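Local structure of carboxypeptidase A inhibitor (Ascaris suum, 3FJU) at residues Lys34-Ile39 against Lys58-Asp63; Lys15-Asn20 against Thr38-Ser43. The protein inhibits carboxypeptidase A, a zinc metalloprotease, as a small, secreted, disulfide-rich member of the I44 family of protease inhibitors. All coordinates share one frame; numbering follows the deposited sequence.

Contact 1 (Lys34-Ile39 against Lys58-Asp63); sequences KEHFTI and KGCCWD. Unlike the reference sequence in segment 58-63: G59 (reference Leu), C60 (reference Pro), C61 (reference Trp), W62 (reference Gly), D63 (reference Leu). With ZN (zinc ion), chain C.
Where the chain leaves helix 26-36, the loop through T38 and I39 is pinned to strand 60-62 by two hydrogen bonds, and this is the tight half of the contact. The N-H of C61 points almost straight along the C=O axis of I39 (C61 N to I39 O 2.9 Å, N-H...O 162°). I39 O also takes a CA-H...O contact from C60 CA, at 3.4 Å. T38 answers from its side chain: with OG1 anti to the backbone N (chi1 -166°), the hydroxyl donates to a lone pair of C61 O at 2.8 Å, in the carbonyl plane. That rotation lays T38 CG2 against C60 CB, 3.7 Å away, while I39 CG1 lies 3.8 Å from C61 SG. The open side is at the zinc ion, where E35 is exposed and two waters complete the ligands seen; H36 itself stays packed against W62. H36 NE2 binds ZN at 2.2 Å, and E35 OE1, at the end of an extended chain, is a longer ligand of ZN at 2.6 Å. W62 NE1 sits over the centre of one face of the imidazole, the planes inclined at 44°, and E35 CB lies over the opposite face near the rim. The H36 ring is thus held between its helical neighbour and the tryptophan, with H36 CE1 3.5 Å from W62 CZ2. Disulfides C60-C32 and C61-C47 tie the strand to the helix and to a loop, the backbone of T38 is hydrogen-bonded to that of C32, and W62 is backbone hydrogen-bonded to I55 of the antiparallel strand 55-57.

Contact 2 (Lys15-Asn20 against Thr38-Ser43); sequences KCVQKN and TIPCKS
Two parts of this disulfide-rich inhibitor meet here near the centre of the chain: a beta-hairpin formed by strands 15-17 and 22-24, represented by the end of its first strand and the turn after it, and the irregular loop between helix 26-36 and strand 55-57. The contact is made mainly by side chains; even the nearest pair of CA atoms, those of V17 and I39, is 7.6 Å apart. Apolar packing comes first. V17 spreads its two methyls over two neighbours: V17 CG1, anti to the backbone N (chi1 -179°), is 4.1 Å from I39 CB and equally near I39 CG2, whereas V17 CG2 meets the ring of P40 at CD. Both pairs cross obliquely, and I29 of helix 26-36 touches V17 and P40 as well. I39 sends its other branch to the turn. CG1 takes the crowded position between backbone N and carbonyl carbon (chi1 64°), and the chain then runs extended, carrying I39 CD1 to 3.9 Å from K19 CB and 3.5 Å from N20 CG, tip to tip with the asparagine. K19, an exposed residue, contributes its CB. Polar contact across the segments consists of a single hydrogen bond from the buried carboxamide of N20. Its ND2 also donates to D46 O, so two carbonyls grip one amide nitrogen and should fix the carboxamide's rotation. The disulfides C16-C4 and C41-C56 hold the two segments to other parts of the chain. In the bond itself, P40 O lies only 15° out of the N20 amide plane, 2.9 Å from N20 ND2, which approaches nearly along the C=O axis although its N-H is somewhat bent off the line to P40 O.

How the contacts relate
Contacts 1 and 2 share T38 and I39, and their centres are about 10 Å apart. I39 takes part in both, mainly through its backbone carbonyl in contact 1 and through its side chain in contact 2. The loop continues the join one residue beyond P40, where C41 N lies 3.0 Å from G59 O, a probable hydrogen bond, and C41 SG packs 3.2 Å from C60 C. I39 and P40 thus touch segment 15-20, while T38, I39 and C41 meet strand 60-62. The zinc ion bound by E35 and H36 belongs to contact 1; the W62 side chain is about 11 Å from another zinc, and the P40 side chain about 12 Å from a bound zinc.

Contact 1 (Lys34-Ile39 against Lys58-Asp63)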
loop_
_atom_site.group_PDB
_atom_site.type_symbol
_atom_site.label_atom_id
_atom_site.label_comp_id
_atom_site.label_asym_id
_atom_site.label_seq_id
_atom_site.Cartn_x
_atom_site.Cartn_y
_atom_site.Cartn_z
ATOM N N LYS B 34 -20.082 -10.623 -2.965
ATOM C CA LYS B 34 -19.768 -10.128 -4.308
ATOM C C LYS B 34 -18.735 -9.011 -4.324
ATOM O O LYS B 34 -17.807 -9.048 -5.150
ATOM C CB LYS B 34 -21.054 -9.706 -5.034
ATOM C CG LYS B 34 -21.962 -10.901 -5.331
ATOM C CD LYS B 34 -21.172 -12.065 -5.917
ATOM C CE LYS B 34 -21.480 -13.367 -5.196
ATOM N NZ LYS B 34 -20.565 -14.465 -5.596
ATOM N N GLU B 35 -18.893 -8.033 -3.434
ATOM C CA GLU B 35 -18.046 -6.843 -3.435
ATOM C C GLU B 35 -16.732 -7.102 -2.733
ATOM O O GLU B 35 -15.716 -6.475 -3.078
ATOM C CB GLU B 35 -18.729 -5.633 -2.766
ATOM C CG GLU B 35 -19.957 -5.055 -3.477
ATOM C CD GLU B 35 -20.501 -3.746 -2.835
ATOM O OE1 GLU B 35 -20.193 -3.376 -1.653
ATOM O OE2 GLU B 35 -21.270 -3.066 -3.536
ATOM N N HIS B 36 -16.754 -7.993 -1.740
ATOM C CA HIS B 36 -15.649 -8.119 -0.785
ATOM C C HIS B 36 -15.235 -9.552 -0.418
ATOM O O HIS B 36 -14.334 -9.744 0.423
ATOM C CB HIS B 36 -15.976 -7.303 0.486
ATOM C CG HIS B 36 -16.138 -5.839 0.227
ATOM N ND1 HIS B 36 -15.102 -5.046 -0.228
ATOM C CD2 HIS B 36 -17.215 -5.025 0.343
ATOM C CE1 HIS B 36 -15.534 -3.804 -0.364
ATOM N NE2 HIS B 36 -16.815 -3.767 -0.035
ATOM N N PHE B 37 -15.855 -10.546 -1.059
ATOM C CA PHE B 37 -15.577 -11.970 -0.783
ATOM C C PHE B 37 -15.507 -12.278 0.712
ATOM O O PHE B 37 -14.585 -12.940 1.212
ATOM C CB PHE B 37 -14.339 -12.457 -1.542
ATOM C CG PHE B 37 -14.533 -12.447 -3.028
ATOM C CD1 PHE B 37 -14.436 -11.259 -3.742
ATOM C CD2 PHE B 37 -14.860 -13.625 -3.715
ATOM C CE1 PHE B 37 -14.667 -11.227 -5.120
ATOM C CE2 PHE B 37 -15.056 -13.610 -5.096
ATOM C CZ PHE B 37 -14.952 -12.398 -5.799
ATOM N N THR B 38 -16.507 -11.768 1.420
ATOM C CA THR B 38 -16.564 -11.902 2.855
ATOM C C THR B 38 -18.012 -11.975 3.345
ATOM O O THR B 38 -18.934 -12.133 2.543
ATOM C CB THR B 38 -15.822 -10.727 3.514
ATOM O OG1 THR B 38 -15.592 -11.010 4.894
ATOM C CG2 THR B 38 -16.590 -9.401 3.341
ATOM N N ILE B 39 -18.185 -11.856 4.659
ATOM C CA ILE B 39 -19.495 -12.016 5.302
ATOM C C ILE B 39 -19.950 -10.710 5.934
ATOM O O ILE B 39 -19.131 -9.826 6.201
ATOM C CB ILE B 39 -19.462 -13.137 6.382
ATOM C CG1 ILE B 39 -18.508 -12.761 7.536
ATOM C CG2 ILE B 39 -19.122 -14.497 5.716
ATOM C CD1 ILE B 39 -18.353 -13.824 8.659
ATOM N N LYS B 58 -18.499 -0.896 7.107
ATOM C CA LYS B 58 -19.549 -0.731 6.108
ATOM C C LYS B 58 -20.336 -2.028 5.858
ATOM O O LYS B 58 -20.619 -2.417 4.724
ATOM C CB LYS B 58 -18.967 -0.135 4.835
ATOM C CG LYS B 58 -18.485 1.281 5.113
ATOM C CD LYS B 58 -18.073 2.009 3.872
ATOM C CE LYS B 58 -16.672 1.632 3.451
ATOM N NZ LYS B 58 -15.995 2.823 2.873
ATOM N N GLY B 59 -20.633 -2.699 6.953
ATOM C CA GLY B 59 -21.528 -3.848 6.948
ATOM C C GLY B 59 -20.916 -5.190 6.588
ATOM O O GLY B 59 -21.631 -6.193 6.583
ATOM N N CYS B 60 -19.610 -5.218 6.281
ATOM C CA CYS B 60 -18.899 -6.476 5.972
ATOM C C CYS B 60 -17.591 -6.635 6.767
ATOM O O CYS B 60 -17.009 -5.643 7.204
ATOM C CB CYS B 60 -18.564 -6.535 4.474
ATOM S SG CYS B 60 -19.968 -6.198 3.333
ATOM N N CYS B 61 -17.130 -7.878 6.945
ATOM C CA CYS B 61 -15.853 -8.144 7.629
ATOM C C CYS B 61 -14.671 -7.888 6.707
ATOM O O CYS B 61 -14.407 -8.682 5.812
ATOM C CB CYS B 61 -15.794 -9.583 8.149
ATOM S SG CYS B 61 -16.945 -9.883 9.525
ATOM N N TRP B 62 -13.998 -6.761 6.926
ATOM C CA TRP B 62 -12.861 -6.312 6.088
ATOM C C TRP B 62 -11.519 -6.677 6.691
ATOM O O TRP B 62 -11.367 -6.746 7.906
ATOM C CB TRP B 62 -12.881 -4.780 6.003
ATOM C CG TRP B 62 -13.850 -4.181 4.998
ATOM C CD1 TRP B 62 -15.163 -4.542 4.757
ATOM C CD2 TRP B 62 -13.577 -3.083 4.140
ATOM N NE1 TRP B 62 -15.696 -3.737 3.788
ATOM C CE2 TRP B 62 -14.743 -2.832 3.390
ATOM C CE3 TRP B 62 -12.436 -2.285 3.916
ATOM C CZ2 TRP B 62 -14.815 -1.805 2.441
ATOM C CZ3 TRP B 62 -12.506 -1.264 2.978
ATOM C CH2 TRP B 62 -13.688 -1.032 2.247
ATOM N N ASP B 63 -10.526 -6.882 5.832
ATOM C CA ASP B 63 -9.144 -6.852 6.302
ATOM C C ASP B 63 -8.669 -5.422 6.541
ATOM O O ASP B 63 -9.248 -4.463 6.014
ATOM C CB ASP B 63 -8.218 -7.491 5.259
ATOM C CG ASP B 63 -8.211 -9.009 5.339
ATOM O OD1 ASP B 63 -7.928 -9.509 6.434
ATOM O OD2 ASP B 63 -8.432 -9.707 4.310
HETATM ZN ZN ZN C . -18.175 -2.095 -0.689
HETATM O O HOH W 1 -17.076 -2.243 -3.008
HETATM O O HOH W 2 -18.454 -0.929 1.089
#

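Contact 2 (Lys15-Asn20 against Thr38-Ser43)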
loop_
_atom_site.group_PDB
_atom_site.type_symbol
_atom_site.label_atom_id
_atom_site.label_comp_id
_atom_site.label_asym_id
_atom_site.label_seq_id
_atom_site.Cartn_x
_atom_site.Cartn_y
_atom_site.Cartn_z
ATOM N N LYS B 15 -31.470 -14.490 6.836
ATOM C CA LYS B 15 -30.847 -15.810 6.924
ATOM C C LYS B 15 -29.726 -15.817 7.962
ATOM O O LYS B 15 -29.135 -14.773 8.259
ATOM C CB LYS B 15 -30.341 -16.273 5.556
ATOM C CG LYS B 15 -31.370 -16.221 4.422
ATOM C CD LYS B 15 -32.657 -17.013 4.716
ATOM C CE LYS B 15 -33.590 -17.017 3.494
ATOM N NZ LYS B 15 -34.816 -17.885 3.686
ATOM N N CYS B 16 -29.449 -17.003 8.506
ATOM C CA CYS B 16 -28.346 -17.197 9.438
ATOM C C CYS B 16 -27.020 -17.374 8.693
ATOM O O CYS B 16 -26.843 -18.324 7.913
ATOM C CB CYS B 16 -28.595 -18.396 10.345
ATOM S SG CYS B 16 -27.467 -18.401 11.760
ATOM N N VAL B 17 -26.104 -16.439 8.919
ATOM C CA VAL B 17 -24.759 -16.553 8.366
ATOM C C VAL B 17 -23.988 -17.565 9.221
ATOM O O VAL B 17 -23.723 -17.324 10.404
ATOM C CB VAL B 17 -24.047 -15.179 8.315
ATOM C CG1 VAL B 17 -22.645 -15.323 7.703
ATOM C CG2 VAL B 17 -24.878 -14.185 7.479
ATOM N N GLN B 18 -23.610 -18.693 8.627
ATOM C CA GLN B 18 -23.032 -19.763 9.440
ATOM C C GLN B 18 -21.633 -19.484 9.966
ATOM O O GLN B 18 -21.286 -19.942 11.056
ATOM C CB GLN B 18 -23.101 -21.111 8.728
ATOM C CG GLN B 18 -24.525 -21.702 8.681
ATOM C CD GLN B 18 -25.110 -22.025 10.053
ATOM O OE1 GLN B 18 -24.397 -22.405 10.984
ATOM N NE2 GLN B 18 -26.419 -21.859 10.182
ATOM N N LYS B 19 -20.848 -18.707 9.223
ATOM C CA LYS B 19 -19.481 -18.435 9.641
ATOM C C LYS B 19 -19.432 -17.688 10.985
ATOM O O LYS B 19 -18.647 -18.049 11.882
ATOM C CB LYS B 19 -18.716 -17.686 8.547
ATOM C CG LYS B 19 -17.249 -18.006 8.511
ATOM C CD LYS B 19 -16.532 -17.392 7.315
ATOM C CE LYS B 19 -16.585 -18.263 6.074
ATOM N NZ LYS B 19 -15.516 -17.877 5.098
ATOM N N ASN B 20 -20.294 -16.681 11.145
ATOM C CA ASN B 20 -20.312 -15.873 12.372
ATOM C C ASN B 20 -21.601 -15.938 13.208
ATOM O O ASN B 20 -21.720 -15.255 14.209
ATOM C CB ASN B 20 -19.874 -14.418 12.100
ATOM C CG ASN B 20 -20.813 -13.676 11.140
ATOM O OD1 ASN B 20 -21.728 -14.268 10.559
ATOM N ND2 ASN B 20 -20.570 -12.380 10.957
ATOM N N THR B 38 -16.507 -11.768 1.420
ATOM C CA THR B 38 -16.564 -11.902 2.855
ATOM C C THR B 38 -18.012 -11.975 3.345
ATOM O O THR B 38 -18.934 -12.133 2.543
ATOM C CB THR B 38 -15.822 -10.727 3.514
ATOM O OG1 THR B 38 -15.592 -11.010 4.894
ATOM C CG2 THR B 38 -16.590 -9.401 3.341
ATOM N N ILE B 39 -18.185 -11.856 4.659
ATOM C CA ILE B 39 -19.495 -12.016 5.302
ATOM C C ILE B 39 -19.950 -10.710 5.934
ATOM O O ILE B 39 -19.131 -9.826 6.201
ATOM C CB ILE B 39 -19.462 -13.137 6.382
ATOM C CG1 ILE B 39 -18.508 -12.761 7.536
ATOM C CG2 ILE B 39 -19.122 -14.497 5.716
ATOM C CD1 ILE B 39 -18.353 -13.824 8.659
ATOM N N PRO B 40 -21.266 -10.569 6.164
ATOM C CA PRO B 40 -21.780 -9.378 6.835
ATOM C C PRO B 40 -21.468 -9.358 8.321
ATOM O O PRO B 40 -21.174 -10.394 8.935
ATOM C CB PRO B 40 -23.306 -9.508 6.675
ATOM C CG PRO B 40 -23.523 -10.530 5.666
ATOM C CD PRO B 40 -22.360 -11.466 5.767
ATOM N N CYS B 41 -21.598 -8.172 8.902
ATOM C CA CYS B 41 -21.403 -7.978 10.321
ATOM C C CYS B 41 -22.175 -6.738 10.750
ATOM O O CYS B 41 -22.506 -5.869 9.925
ATOM C CB CYS B 41 -19.920 -7.791 10.635
ATOM S SG CYS B 41 -19.127 -6.529 9.568
ATOM N N LYS B 42 -22.425 -6.653 12.053
ATOM C CA LYS B 42 -23.026 -5.473 12.670
ATOM C C LYS B 42 -21.997 -4.691 13.466
ATOM O O LYS B 42 -22.107 -3.464 13.580
ATOM C CB LYS B 42 -24.194 -5.888 13.568
ATOM C CG LYS B 42 -25.286 -6.684 12.877
ATOM C CD LYS B 42 -26.046 -5.861 11.861
ATOM C CE LYS B 42 -27.483 -6.373 11.739
ATOM N NZ LYS B 42 -28.000 -6.121 10.380
ATOM N N SER B 43 -21.010 -5.405 14.019
ATOM C CA SER B 43 -19.882 -4.778 14.716
ATOM C C SER B 43 -18.630 -5.630 14.596
ATOM O O SER B 43 -18.696 -6.762 14.106
ATOM C CB SER B 43 -20.212 -4.562 16.200
ATOM O OG SER B 43 -20.244 -5.789 16.901
#